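Side-chain contacts in peroxisomal acyl-CoA oxidase 1A (Solanum lycopersicum, PDB 2FON), which probably catalyses the FAD-dependent oxidation of acyl-CoA esters in peroxisomal fatty acid beta-oxidation: residues Tyr208-Thr213 with Tyr218-Phe223; Gly123-Ala128 with Pro143-Met148; Glu391-Thr396 with Gln450-Arg455. One frame throughout, in Å; residues are numbered along the deposited sequence.

Interaction 1: Tyr208-Thr213 with Tyr218-Phe223; sequences YARLIT and YGVNGF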
ATOM      1  N   TYR B 208      27.123 -16.845  -3.147  1.00 66.00           N
ATOM      2  CA  TYR B 208      26.758 -17.972  -2.250  1.00 66.22           C
ATOM      3  C   TYR B 208      26.394 -19.279  -3.013  1.00 65.78           C
ATOM      4  O   TYR B 208      25.639 -19.255  -3.961  1.00 66.19           O
ATOM      5  CB  TYR B 208      25.717 -17.503  -1.205  1.00 65.29           C
ATOM      6  CG  TYR B 208      26.424 -16.542  -0.309  1.00 66.37           C
ATOM      7  CD1 TYR B 208      26.484 -15.172  -0.612  1.00 67.47           C
ATOM      8  CD2 TYR B 208      27.189 -17.017   0.759  1.00 65.50           C
ATOM      9  CE1 TYR B 208      27.241 -14.302   0.196  1.00 64.47           C
ATOM     10  CE2 TYR B 208      27.927 -16.175   1.549  1.00 63.45           C
ATOM     11  CZ  TYR B 208      27.959 -14.833   1.271  1.00 65.07           C
ATOM     12  OH  TYR B 208      28.727 -14.037   2.101  1.00 67.16           O
ATOM     13  N   ALA B 209      26.978 -20.393  -2.612  1.00 65.11           N
ATOM     14  CA  ALA B 209      26.765 -21.688  -3.263  1.00 64.47           C
ATOM     15  C   ALA B 209      27.070 -22.813  -2.286  1.00 64.05           C
ATOM     16  O   ALA B 209      27.719 -22.609  -1.240  1.00 64.05           O
ATOM     17  CB  ALA B 209      27.648 -21.820  -4.486  1.00 64.69           C
ATOM     18  N   ARG B 210      26.601 -24.007  -2.608  1.00 63.59           N
ATOM     19  CA  ARG B 210      26.811 -25.116  -1.698  1.00 63.88           C
ATOM     20  C   ARG B 210      28.206 -25.617  -1.992  1.00 63.49           C
ATOM     21  O   ARG B 210      28.502 -25.964  -3.132  1.00 64.29           O
ATOM     22  CB  ARG B 210      25.814 -26.261  -1.905  1.00 63.46           C
ATOM     23  CG  ARG B 210      24.368 -25.901  -2.226  1.00 64.12           C
ATOM     24  CD  ARG B 210      23.470 -27.170  -2.093  1.00 64.96           C
ATOM     25  NE  ARG B 210      23.445 -27.531  -0.673  1.00 68.08           N
ATOM     26  CZ  ARG B 210      22.767 -26.857   0.259  1.00 68.26           C
ATOM     27  NH1 ARG B 210      21.986 -25.834  -0.088  1.00 65.94           N
ATOM     28  NH2 ARG B 210      22.859 -27.210   1.539  1.00 68.32           N
ATOM     29  N   LEU B 211      29.058 -25.667  -0.981  1.00 62.74           N
ATOM     30  CA  LEU B 211      30.379 -26.242  -1.139  1.00 63.42           C
ATOM     31  C   LEU B 211      30.338 -27.794  -1.216  1.00 64.71           C
ATOM     32  O   LEU B 211      29.874 -28.463  -0.274  1.00 65.15           O
ATOM     33  CB  LEU B 211      31.339 -25.733  -0.037  1.00 62.39           C
ATOM     34  CG  LEU B 211      32.730 -26.354   0.047  1.00 61.39           C
ATOM     35  CD1 LEU B 211      33.546 -26.182  -1.223  1.00 59.18           C
ATOM     36  CD2 LEU B 211      33.469 -25.751   1.205  1.00 63.16           C
ATOM     37  N   ILE B 212      30.805 -28.331  -2.346  1.00 65.45           N
ATOM     38  CA  ILE B 212      30.960 -29.759  -2.560  1.00 67.34           C
ATOM     39  C   ILE B 212      32.470 -30.076  -2.689  1.00 68.57           C
ATOM     40  O   ILE B 212      33.155 -29.657  -3.636  1.00 68.97           O
ATOM     41  CB  ILE B 212      30.243 -30.224  -3.875  1.00 68.19           C
ATOM     42  CG1 ILE B 212      28.766 -29.762  -3.935  1.00 68.42           C
ATOM     43  CG2 ILE B 212      30.430 -31.734  -4.113  1.00 66.23           C
ATOM     44  CD1 ILE B 212      27.975 -30.080  -2.698  1.00 70.66           C
ATOM     45  N   THR B 213      32.993 -30.800  -1.716  1.00 68.94           N
ATOM     46  CA  THR B 213      34.384 -31.177  -1.727  1.00 69.86           C
ATOM     47  C   THR B 213      34.470 -32.471  -0.941  1.00 70.39           C
ATOM     48  O   THR B 213      33.676 -32.685  -0.018  1.00 69.76           O
ATOM     49  CB  THR B 213      35.346 -30.056  -1.181  1.00 69.61           C
ATOM     50  OG1 THR B 213      36.696 -30.507  -1.253  1.00 71.60           O
ATOM     51  CG2 THR B 213      35.082 -29.713   0.249  1.00 69.90           C
ATOM     52  N   TYR B 218      29.048 -29.545   2.352  1.00 71.13           N
ATOM     53  CA  TYR B 218      29.378 -28.854   3.594  1.00 70.59           C
ATOM     54  C   TYR B 218      28.547 -27.566   3.745  1.00 70.11           C
ATOM     55  O   TYR B 218      28.837 -26.721   4.590  1.00 69.51           O
ATOM     56  CB  TYR B 218      30.889 -28.558   3.676  1.00 70.45           C
ATOM     57  CG  TYR B 218      31.724 -29.781   3.897  1.00 71.37           C
ATOM     58  CD1 TYR B 218      32.331 -30.456   2.823  1.00 70.86           C
ATOM     59  CD2 TYR B 218      31.894 -30.296   5.182  1.00 71.21           C
ATOM     60  CE1 TYR B 218      33.085 -31.608   3.036  1.00 68.93           C
ATOM     61  CE2 TYR B 218      32.641 -31.446   5.405  1.00 69.93           C
ATOM     62  CZ  TYR B 218      33.237 -32.108   4.341  1.00 70.72           C
ATOM     63  OH  TYR B 218      33.999 -33.270   4.610  1.00 72.48           O
ATOM     64  N   GLY B 219      27.522 -27.415   2.918  1.00 69.92           N
ATOM     65  CA  GLY B 219      26.627 -26.255   3.040  1.00 70.10           C
ATOM     66  C   GLY B 219      27.070 -24.936   2.394  1.00 69.33           C
ATOM     67  O   GLY B 219      28.120 -24.844   1.772  1.00 68.87           O
ATOM     68  N   VAL B 220      26.263 -23.901   2.564  1.00 68.81           N
ATOM     69  CA  VAL B 220      26.459 -22.688   1.794  1.00 68.48           C
ATOM     70  C   VAL B 220      27.707 -21.826   2.169  1.00 68.31           C
ATOM     71  O   VAL B 220      27.966 -21.577   3.338  1.00 66.56           O
ATOM     72  CB  VAL B 220      25.188 -21.882   1.822  1.00 68.25           C
ATOM     73  CG1 VAL B 220      25.432 -20.522   1.266  1.00 69.24           C
ATOM     74  CG2 VAL B 220      24.102 -22.619   1.039  1.00 66.60           C
ATOM     75  N   ASN B 221      28.491 -21.427   1.160  1.00 67.96           N
ATOM     76  CA  ASN B 221      29.566 -20.475   1.388  1.00 67.82           C
ATOM     77  C   ASN B 221      29.699 -19.391   0.361  1.00 67.25           C
ATOM     78  O   ASN B 221      29.047 -19.407  -0.662  1.00 67.29           O
ATOM     79  CB  ASN B 221      30.880 -21.180   1.462  1.00 68.63           C
ATOM     80  CG  ASN B 221      31.049 -21.921   2.730  1.00 69.96           C
ATOM     81  OD1 ASN B 221      31.805 -21.515   3.606  1.00 71.48           O
ATOM     82  ND2 ASN B 221      30.345 -23.030   2.848  1.00 72.55           N
ATOM     83  N   GLY B 222      30.569 -18.435   0.645  1.00 67.28           N
ATOM     84  CA  GLY B 222      30.708 -17.247  -0.196  1.00 66.19           C
ATOM     85  C   GLY B 222      31.919 -17.407  -1.073  1.00 65.16           C
ATOM     86  O   GLY B 222      32.969 -17.769  -0.575  1.00 65.52           O
ATOM     87  N   PHE B 223      31.778 -17.137  -2.363  1.00 64.28           N
ATOM     88  CA  PHE B 223      32.907 -17.179  -3.266  1.00 64.65           C
ATOM     89  C   PHE B 223      33.042 -15.881  -4.023  1.00 65.64           C
ATOM     90  O   PHE B 223      32.053 -15.325  -4.508  1.00 66.82           O
ATOM     91  CB  PHE B 223      32.729 -18.316  -4.242  1.00 63.70           C
ATOM     92  CG  PHE B 223      32.564 -19.625  -3.575  1.00 62.94           C
ATOM     93  CD1 PHE B 223      31.371 -19.953  -2.950  1.00 64.93           C
ATOM     94  CD2 PHE B 223      33.612 -20.526  -3.527  1.00 62.26           C
ATOM     95  CE1 PHE B 223      31.221 -21.171  -2.318  1.00 66.59           C
ATOM     96  CE2 PHE B 223      33.490 -21.751  -2.904  1.00 62.57           C
ATOM     97  CZ  PHE B 223      32.303 -22.083  -2.292  1.00 65.35           C
TER

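Interaction 2: Gly123-Ala128 with Pro143-Met148; sequences GMFIPA and PLAYKM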
ATOM      1  N   GLY B 123      27.641  -1.528   0.620  1.00 63.92           N
ATOM      2  CA  GLY B 123      26.650  -1.941   1.573  1.00 64.39           C
ATOM      3  C   GLY B 123      26.674  -3.409   1.853  1.00 66.05           C
ATOM      4  O   GLY B 123      26.342  -3.788   2.954  1.00 66.46           O
ATOM      5  N   MET B 124      27.051  -4.250   0.877  1.00 66.94           N
ATOM      6  CA  MET B 124      27.031  -5.711   1.078  1.00 67.69           C
ATOM      7  C   MET B 124      28.323  -6.423   0.636  1.00 67.90           C
ATOM      8  O   MET B 124      28.792  -7.318   1.338  1.00 68.24           O
ATOM      9  CB  MET B 124      25.838  -6.358   0.375  1.00 68.46           C
ATOM     10  CG  MET B 124      24.457  -6.023   0.945  1.00 73.73           C
ATOM     11  SD  MET B 124      23.933  -6.907   2.465  1.00 83.24           S
ATOM     12  CE  MET B 124      23.415  -8.522   1.853  1.00 83.24           C
ATOM     13  N   PHE B 125      28.887  -6.032  -0.518  1.00 67.35           N
ATOM     14  CA  PHE B 125      30.067  -6.678  -1.093  1.00 66.63           C
ATOM     15  C   PHE B 125      31.268  -6.478  -0.193  1.00 67.42           C
ATOM     16  O   PHE B 125      31.935  -7.429   0.164  1.00 69.04           O
ATOM     17  CB  PHE B 125      30.327  -6.137  -2.504  1.00 66.40           C
ATOM     18  CG  PHE B 125      31.605  -6.627  -3.155  1.00 65.91           C
ATOM     19  CD1 PHE B 125      31.671  -7.894  -3.742  1.00 65.27           C
ATOM     20  CD2 PHE B 125      32.727  -5.794  -3.237  1.00 66.12           C
ATOM     21  CE1 PHE B 125      32.828  -8.346  -4.394  1.00 63.02           C
ATOM     22  CE2 PHE B 125      33.913  -6.237  -3.864  1.00 66.38           C
ATOM     23  CZ  PHE B 125      33.960  -7.526  -4.444  1.00 66.20           C
ATOM     24  N   ILE B 126      31.564  -5.250   0.198  1.00 67.40           N
ATOM     25  CA  ILE B 126      32.633  -5.056   1.128  1.00 66.38           C
ATOM     26  C   ILE B 126      32.338  -5.710   2.488  1.00 66.24           C
ATOM     27  O   ILE B 126      33.184  -6.448   2.995  1.00 66.54           O
ATOM     28  CB  ILE B 126      32.909  -3.615   1.298  1.00 66.46           C
ATOM     29  CG1 ILE B 126      33.422  -3.069  -0.037  1.00 66.41           C
ATOM     30  CG2 ILE B 126      33.874  -3.418   2.496  1.00 65.86           C
ATOM     31  CD1 ILE B 126      34.216  -1.754   0.058  1.00 64.00           C
ATOM     32  N   PRO B 127      31.178  -5.414   3.118  1.00 65.37           N
ATOM     33  CA  PRO B 127      30.942  -6.129   4.398  1.00 64.83           C
ATOM     34  C   PRO B 127      31.065  -7.655   4.371  1.00 64.09           C
ATOM     35  O   PRO B 127      31.498  -8.259   5.360  1.00 63.79           O
ATOM     36  CB  PRO B 127      29.564  -5.635   4.853  1.00 64.15           C
ATOM     37  CG  PRO B 127      29.505  -4.238   4.248  1.00 64.14           C
ATOM     38  CD  PRO B 127      30.149  -4.387   2.879  1.00 64.90           C
ATOM     39  N   ALA B 128      30.774  -8.268   3.246  1.00 63.53           N
ATOM     40  CA  ALA B 128      30.920  -9.729   3.170  1.00 63.81           C
ATOM     41  C   ALA B 128      32.377 -10.170   3.173  1.00 63.81           C
ATOM     42  O   ALA B 128      32.742 -11.165   3.822  1.00 64.55           O
ATOM     43  CB  ALA B 128      30.176 -10.320   1.956  1.00 63.68           C
ATOM     44  N   PRO B 143      41.626  -3.345  -0.629  1.00 64.93           N
ATOM     45  CA  PRO B 143      42.146  -2.113  -1.241  1.00 65.05           C
ATOM     46  C   PRO B 143      41.515  -1.909  -2.641  1.00 65.87           C
ATOM     47  O   PRO B 143      41.130  -0.772  -2.978  1.00 66.58           O
ATOM     48  CB  PRO B 143      43.668  -2.354  -1.300  1.00 63.83           C
ATOM     49  CG  PRO B 143      43.930  -3.295  -0.213  1.00 62.48           C
ATOM     50  CD  PRO B 143      42.736  -4.253  -0.280  1.00 65.08           C
ATOM     51  N   LEU B 144      41.348  -2.985  -3.410  1.00 65.81           N
ATOM     52  CA  LEU B 144      40.729  -2.871  -4.728  1.00 66.37           C
ATOM     53  C   LEU B 144      39.322  -2.268  -4.667  1.00 66.93           C
ATOM     54  O   LEU B 144      39.020  -1.288  -5.342  1.00 67.53           O
ATOM     55  CB  LEU B 144      40.677  -4.249  -5.405  1.00 66.85           C
ATOM     56  CG  LEU B 144      42.026  -4.912  -5.791  1.00 66.45           C
ATOM     57  CD1 LEU B 144      41.807  -6.233  -6.500  1.00 62.51           C
ATOM     58  CD2 LEU B 144      42.954  -3.948  -6.623  1.00 64.02           C
ATOM     59  N   ALA B 145      38.452  -2.863  -3.850  1.00 67.39           N
ATOM     60  CA  ALA B 145      37.085  -2.367  -3.643  1.00 66.66           C
ATOM     61  C   ALA B 145      37.022  -0.943  -3.067  1.00 66.95           C
ATOM     62  O   ALA B 145      36.116  -0.210  -3.425  1.00 66.75           O
ATOM     63  CB  ALA B 145      36.318  -3.319  -2.761  1.00 65.47           C
ATOM     64  N   TYR B 146      37.949  -0.578  -2.165  1.00 67.63           N
ATOM     65  CA  TYR B 146      37.971   0.769  -1.566  1.00 68.61           C
ATOM     66  C   TYR B 146      38.218   1.869  -2.566  1.00 68.92           C
ATOM     67  O   TYR B 146      37.644   2.964  -2.442  1.00 67.85           O
ATOM     68  CB  TYR B 146      38.946   0.913  -0.404  1.00 69.52           C
ATOM     69  CG  TYR B 146      38.484   0.255   0.861  1.00 71.19           C
ATOM     70  CD1 TYR B 146      39.392  -0.168   1.845  1.00 73.93           C
ATOM     71  CD2 TYR B 146      37.159   0.014   1.061  1.00 73.94           C
ATOM     72  CE1 TYR B 146      38.953  -0.806   3.024  1.00 74.49           C
ATOM     73  CE2 TYR B 146      36.698  -0.612   2.205  1.00 76.10           C
ATOM     74  CZ  TYR B 146      37.580  -1.029   3.186  1.00 75.51           C
ATOM     75  OH  TYR B 146      37.024  -1.636   4.308  1.00 74.73           O
ATOM     76  N   LYS B 147      39.049   1.578  -3.568  1.00 70.24           N
ATOM     77  CA  LYS B 147      39.278   2.525  -4.676  1.00 71.56           C
ATOM     78  C   LYS B 147      38.425   2.223  -5.880  1.00 72.15           C
ATOM     79  O   LYS B 147      38.586   2.850  -6.921  1.00 73.11           O
ATOM     80  CB  LYS B 147      40.735   2.557  -5.116  1.00 71.12           C
ATOM     81  CG  LYS B 147      41.662   3.021  -4.063  1.00 73.22           C
ATOM     82  CD  LYS B 147      43.052   2.638  -4.438  1.00 77.75           C
ATOM     83  CE  LYS B 147      43.799   2.002  -3.280  1.00 80.45           C
ATOM     84  NZ  LYS B 147      45.209   1.735  -3.754  1.00 85.75           N
ATOM     85  N   MET B 148      37.553   1.231  -5.775  1.00 72.27           N
ATOM     86  CA  MET B 148      36.698   0.921  -6.891  1.00 73.36           C
ATOM     87  C   MET B 148      37.479   0.619  -8.118  1.00 72.31           C
ATOM     88  O   MET B 148      37.053   1.003  -9.188  1.00 73.12           O
ATOM     89  CB  MET B 148      35.738   2.080  -7.221  1.00 73.26           C
ATOM     90  CG  MET B 148      34.806   2.462  -6.072  1.00 76.24           C
ATOM     91  SD  MET B 148      33.325   3.349  -6.560  1.00 77.16           S
ATOM     92  CE  MET B 148      32.472   1.946  -7.248  1.00 78.32           C
TER

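Interaction 3: Glu391-Thr396 with Gln450-Arg455; sequences EAHACT and QLQVAR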
ATOM      1  N   GLU B 391      18.814 -13.789  22.323  1.00 70.71           N
ATOM      2  CA  GLU B 391      18.066 -12.574  22.615  1.00 70.83           C
ATOM      3  C   GLU B 391      18.439 -11.459  21.667  1.00 70.28           C
ATOM      4  O   GLU B 391      17.573 -10.796  21.200  1.00 70.43           O
ATOM      5  CB  GLU B 391      18.264 -12.133  24.065  1.00 71.21           C
ATOM      6  CG  GLU B 391      17.467 -10.877  24.484  1.00 75.02           C
ATOM      7  CD  GLU B 391      18.328  -9.598  24.605  1.00 79.61           C
ATOM      8  OE1 GLU B 391      19.564  -9.696  24.904  1.00 80.86           O
ATOM      9  OE2 GLU B 391      17.748  -8.493  24.425  1.00 79.64           O
ATOM     10  N   ALA B 392      19.719 -11.243  21.379  1.00 70.54           N
ATOM     11  CA  ALA B 392      20.113 -10.181  20.451  1.00 70.33           C
ATOM     12  C   ALA B 392      19.533 -10.449  19.074  1.00 71.08           C
ATOM     13  O   ALA B 392      18.940  -9.528  18.474  1.00 70.98           O
ATOM     14  CB  ALA B 392      21.597 -10.047  20.379  1.00 69.93           C
ATOM     15  N   HIS B 393      19.662 -11.699  18.597  1.00 71.41           N
ATOM     16  CA  HIS B 393      19.107 -12.105  17.305  1.00 72.15           C
ATOM     17  C   HIS B 393      17.591 -11.877  17.238  1.00 71.32           C
ATOM     18  O   HIS B 393      17.106 -11.168  16.354  1.00 71.51           O
ATOM     19  CB  HIS B 393      19.452 -13.562  16.928  1.00 73.49           C
ATOM     20  CG  HIS B 393      18.781 -14.029  15.660  1.00 79.30           C
ATOM     21  ND1 HIS B 393      19.490 -14.468  14.556  1.00 84.24           N
ATOM     22  CD2 HIS B 393      17.465 -14.100  15.312  1.00 82.45           C
ATOM     23  CE1 HIS B 393      18.643 -14.781  13.585  1.00 85.18           C
ATOM     24  NE2 HIS B 393      17.408 -14.573  14.020  1.00 84.65           N
ATOM     25  N   ALA B 394      16.842 -12.467  18.157  1.00 70.23           N
ATOM     26  CA  ALA B 394      15.394 -12.276  18.159  1.00 70.31           C
ATOM     27  C   ALA B 394      14.957 -10.783  18.236  1.00 70.47           C
ATOM     28  O   ALA B 394      14.057 -10.328  17.540  1.00 70.78           O
ATOM     29  CB  ALA B 394      14.770 -13.065  19.286  1.00 70.09           C
ATOM     30  N   CYS B 395      15.591 -10.039  19.115  1.00 70.59           N
ATOM     31  CA  CYS B 395      15.324  -8.651  19.284  1.00 69.90           C
ATOM     32  C   CYS B 395      15.525  -7.888  17.955  1.00 69.26           C
ATOM     33  O   CYS B 395      14.660  -7.050  17.558  1.00 68.93           O
ATOM     34  CB  CYS B 395      16.238  -8.138  20.402  1.00 70.45           C
ATOM     35  SG  CYS B 395      16.255  -6.372  20.674  1.00 73.26           S
ATOM     36  N   THR B 396      16.626  -8.166  17.252  1.00 67.19           N
ATOM     37  CA  THR B 396      16.800  -7.488  15.993  1.00 65.94           C
ATOM     38  C   THR B 396      15.871  -8.018  14.912  1.00 65.48           C
ATOM     39  O   THR B 396      15.368  -7.244  14.104  1.00 66.60           O
ATOM     40  CB  THR B 396      18.249  -7.411  15.506  1.00 66.02           C
ATOM     41  OG1 THR B 396      18.903  -8.669  15.669  1.00 68.07           O
ATOM     42  CG2 THR B 396      19.027  -6.403  16.288  1.00 66.96           C
ATOM     43  N   GLN B 450       9.237 -12.916  12.006  1.00 64.10           N
ATOM     44  CA  GLN B 450       8.493 -12.946  13.257  1.00 64.42           C
ATOM     45  C   GLN B 450       8.191 -14.356  13.723  1.00 63.25           C
ATOM     46  O   GLN B 450       7.926 -14.540  14.883  1.00 62.40           O
ATOM     47  CB  GLN B 450       7.299 -12.007  13.277  1.00 64.94           C
ATOM     48  CG  GLN B 450       7.716 -10.561  13.099  1.00 69.82           C
ATOM     49  CD  GLN B 450       7.629  -9.737  14.370  1.00 76.75           C
ATOM     50  OE1 GLN B 450       7.371 -10.276  15.442  1.00 81.48           O
ATOM     51  NE2 GLN B 450       7.855  -8.417  14.265  1.00 77.73           N
ATOM     52  N   LEU B 451       8.308 -15.366  12.871  1.00 63.01           N
ATOM     53  CA  LEU B 451       8.175 -16.704  13.410  1.00 63.50           C
ATOM     54  C   LEU B 451       9.445 -17.023  14.163  1.00 64.77           C
ATOM     55  O   LEU B 451       9.395 -17.689  15.187  1.00 65.71           O
ATOM     56  CB  LEU B 451       7.896 -17.732  12.336  1.00 64.04           C
ATOM     57  CG  LEU B 451       6.545 -17.704  11.570  1.00 62.99           C
ATOM     58  CD1 LEU B 451       6.678 -18.446  10.239  1.00 62.23           C
ATOM     59  CD2 LEU B 451       5.450 -18.328  12.375  1.00 60.91           C
ATOM     60  N   GLN B 452      10.601 -16.534  13.701  1.00 65.58           N
ATOM     61  CA  GLN B 452      11.837 -16.660  14.512  1.00 65.42           C
ATOM     62  C   GLN B 452      11.679 -16.030  15.872  1.00 65.05           C
ATOM     63  O   GLN B 452      12.064 -16.636  16.873  1.00 65.71           O
ATOM     64  CB  GLN B 452      13.032 -16.038  13.839  1.00 65.13           C
ATOM     65  CG  GLN B 452      13.740 -17.037  13.026  1.00 70.93           C
ATOM     66  CD  GLN B 452      14.237 -16.472  11.720  1.00 76.19           C
ATOM     67  OE1 GLN B 452      14.977 -15.483  11.688  1.00 80.45           O
ATOM     68  NE2 GLN B 452      13.840 -17.103  10.628  1.00 76.52           N
ATOM     69  N   VAL B 453      11.118 -14.820  15.933  1.00 63.67           N
ATOM     70  CA  VAL B 453      10.907 -14.199  17.235  1.00 62.32           C
ATOM     71  C   VAL B 453      10.066 -15.104  18.146  1.00 61.71           C
ATOM     72  O   VAL B 453      10.466 -15.409  19.243  1.00 61.25           O
ATOM     73  CB  VAL B 453      10.380 -12.740  17.117  1.00 62.71           C
ATOM     74  CG1 VAL B 453      10.065 -12.192  18.499  1.00 62.39           C
ATOM     75  CG2 VAL B 453      11.425 -11.841  16.385  1.00 59.32           C
ATOM     76  N   ALA B 454       8.946 -15.597  17.629  1.00 62.27           N
ATOM     77  CA  ALA B 454       8.045 -16.541  18.317  1.00 61.63           C
ATOM     78  C   ALA B 454       8.731 -17.731  18.944  1.00 61.80           C
ATOM     79  O   ALA B 454       8.554 -17.965  20.170  1.00 61.87           O
ATOM     80  CB  ALA B 454       6.990 -17.039  17.378  1.00 61.37           C
ATOM     81  N   ARG B 455       9.465 -18.489  18.114  1.00 61.08           N
ATOM     82  CA  ARG B 455      10.242 -19.663  18.551  1.00 61.42           C
ATOM     83  C   ARG B 455      11.116 -19.366  19.731  1.00 61.97           C
ATOM     84  O   ARG B 455      11.308 -20.238  20.584  1.00 63.77           O
ATOM     85  CB  ARG B 455      11.170 -20.143  17.459  1.00 61.05           C
ATOM     86  CG  ARG B 455      10.741 -21.406  16.757  1.00 62.11           C
ATOM     87  CD  ARG B 455      11.628 -21.713  15.520  1.00 63.46           C
ATOM     88  NE  ARG B 455      10.911 -22.658  14.666  1.00 66.05           N
ATOM     89  CZ  ARG B 455      10.746 -23.934  14.990  1.00 67.98           C
ATOM     90  NH1 ARG B 455      11.278 -24.410  16.119  1.00 68.39           N
ATOM     91  NH2 ARG B 455      10.043 -24.731  14.209  1.00 67.66           N
TER

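Interaction 1: Tyr208-Thr213 with Tyr218-Phe223
CG of Tyr208 is set opposite its own carbonyl carbon (chi1 -68°), which lays the phenol across the neighbouring strand with one face over Gly222; CA of Gly222 stands 3.9 Å from the centroid of the Tyr208 ring in a CH-pi contact. Val220 has CG1 trans to its backbone N (chi1 169°), and this methyl sits at the edge of the same ring, 3.9 Å from CB of Tyr208. In the backbone, Tyr208 with Gly222 and Arg210 with Val220 form antiparallel non-hydrogen-bonded pairs. Between them comes the hydrogen-bonded pair Ala209-Asn221, whose two bonds include Asn221 N to Ala209 O at 2.8 Å. Just beyond the Arg210-Val220 pair, O of Gly219 is gripped from opposite faces of its carbonyl plane, by Leu211 N at 3.0 Å and by Asn221 ND2 at 3.1 Å, which ties the Asn221 amide back to its own strand. At the far end Thr213 O lies in the plane of the Tyr218 ring, 3.3 Å from CE1 of Tyr218. Cutting Tyr208 back to an alanine would probably bare the CA of Gly222 and leave Gln132 without the phenol hydroxyl it bonds. Arg210 reaches out to the carbonyls of Gln166 and Leu168 and forms a salt bridge with Asp217. The two strands form a beta hairpin of the acyl-CoA dehydrogenase-type middle domain, and strand 204-213 pairs in parallel with strands 152-155 and 171-175.

Interaction 2: Gly123-Ala128 with Pro143-Met148
Ile126 has the largest share of this contact, reaching from helix 118-132 to two residues on the last turn of helix 135-146, Ala145 and Tyr146. Its chain is extended beyond CG1 (chi2 -159°), and that pushes CD1 out to where both partners can be touched at once. CD1 of Ile126 rests 3.8 Å from CB of Ala145 and also approaches CE2 of Tyr146 to 3.5 Å, with CD2 almost as near, the isoleucine and tyrosine side chains crossing obliquely. The second branch also takes part: CG2 of Ile126 lies 4.0 Å from OH of Tyr146, so the isoleucine follows the ring from CD2 out to the hydroxyl. Ala145 aims its methyl at the facing helix, where it meets a further neighbour, Phe125; CE2 of Phe125 is 3.9 Å away from CB of Ala145, which lies in the plane of that ring, at its edge. The nearest CA atoms, of Ile126 and Ala145, are 7.1 Å apart, a spacing consistent with the small alanine side chain. Helix 135-146 then stops in a Schellman motif at Met148, and the Ala145 carbonyl is bonded by His121 of helix 118-132. Between the two segments themselves no hydrogen bond forms: consecutive helices of the N-terminal helical region are joined here by methyl, methylene and ring carbons, an apolar seam that depends on shape and burial.

Interaction 3: Glu391-Thr396 with Gln450-Arg455
His393 and Gln452 make the polar contact between these helices. NE2 of His393 donates to OE1 of Gln452 over 3.5 Å, a weak bond in spite of its fairly straight N-H...O angle of 162°. The acceptor lies at the edge of the imidazole, in its plane, whereas the amide of Gln452 is turned 57° from that ring. His393 gets there because its CG is trans to the backbone N (chi1 175°), carrying the ring out towards the other helix, and the Gln452 chain bends at chi2 to bring its oxygen across. Beside this more outlying pair lies a buried one: CG2 of Val453 packs on the backbone of Ala394, 3.2 Å from its carbonyl O. CA of Ala394 and CA of Val453 are 5.0 Å apart, which fits the small alanine side chain. Further along helix 389-417, Val453 also touches Ala397. Other faces of both helices are covered by their neighbours: Cys395 and Thr396 lean on helix 347-380, Gln450 and Ala454 pack against helix 535-558, and His393 touches Arg304 of helix 297-328. Helix-to-helix packing of a valine on an alanine backbone, with a weak polar pair beside it, belongs here to the helical C-alpha1 domain of the acyl-CoA oxidase family; helix 446-462 also supplies Leu451 to the FAD pocket, and it begins shortly after Glu443, the predicted proton acceptor.

Overall arrangement
Interactions 1 and 2 adjoin, their centres 21 Å apart: OH of Tyr208 packs 4.0 Å from CB of Ala128, so the middle-domain hairpin meets helix 118-132 directly. Both approach Tyr154, an FAD-binding residue, whose side chain is about 3 Å from that of Tyr208 and about 5 Å from that of Phe125. Interaction 3 stands apart in the C-alpha1 domain, its nearest atoms about 15 Å from interaction 1 and about 14 Å from interaction 2. FAD is the common reference: the side chains of Tyr208, Phe125 and Gln452 lie about 7, 9 and 8 Å from it, while Leu451 in segment 450-455 touches it.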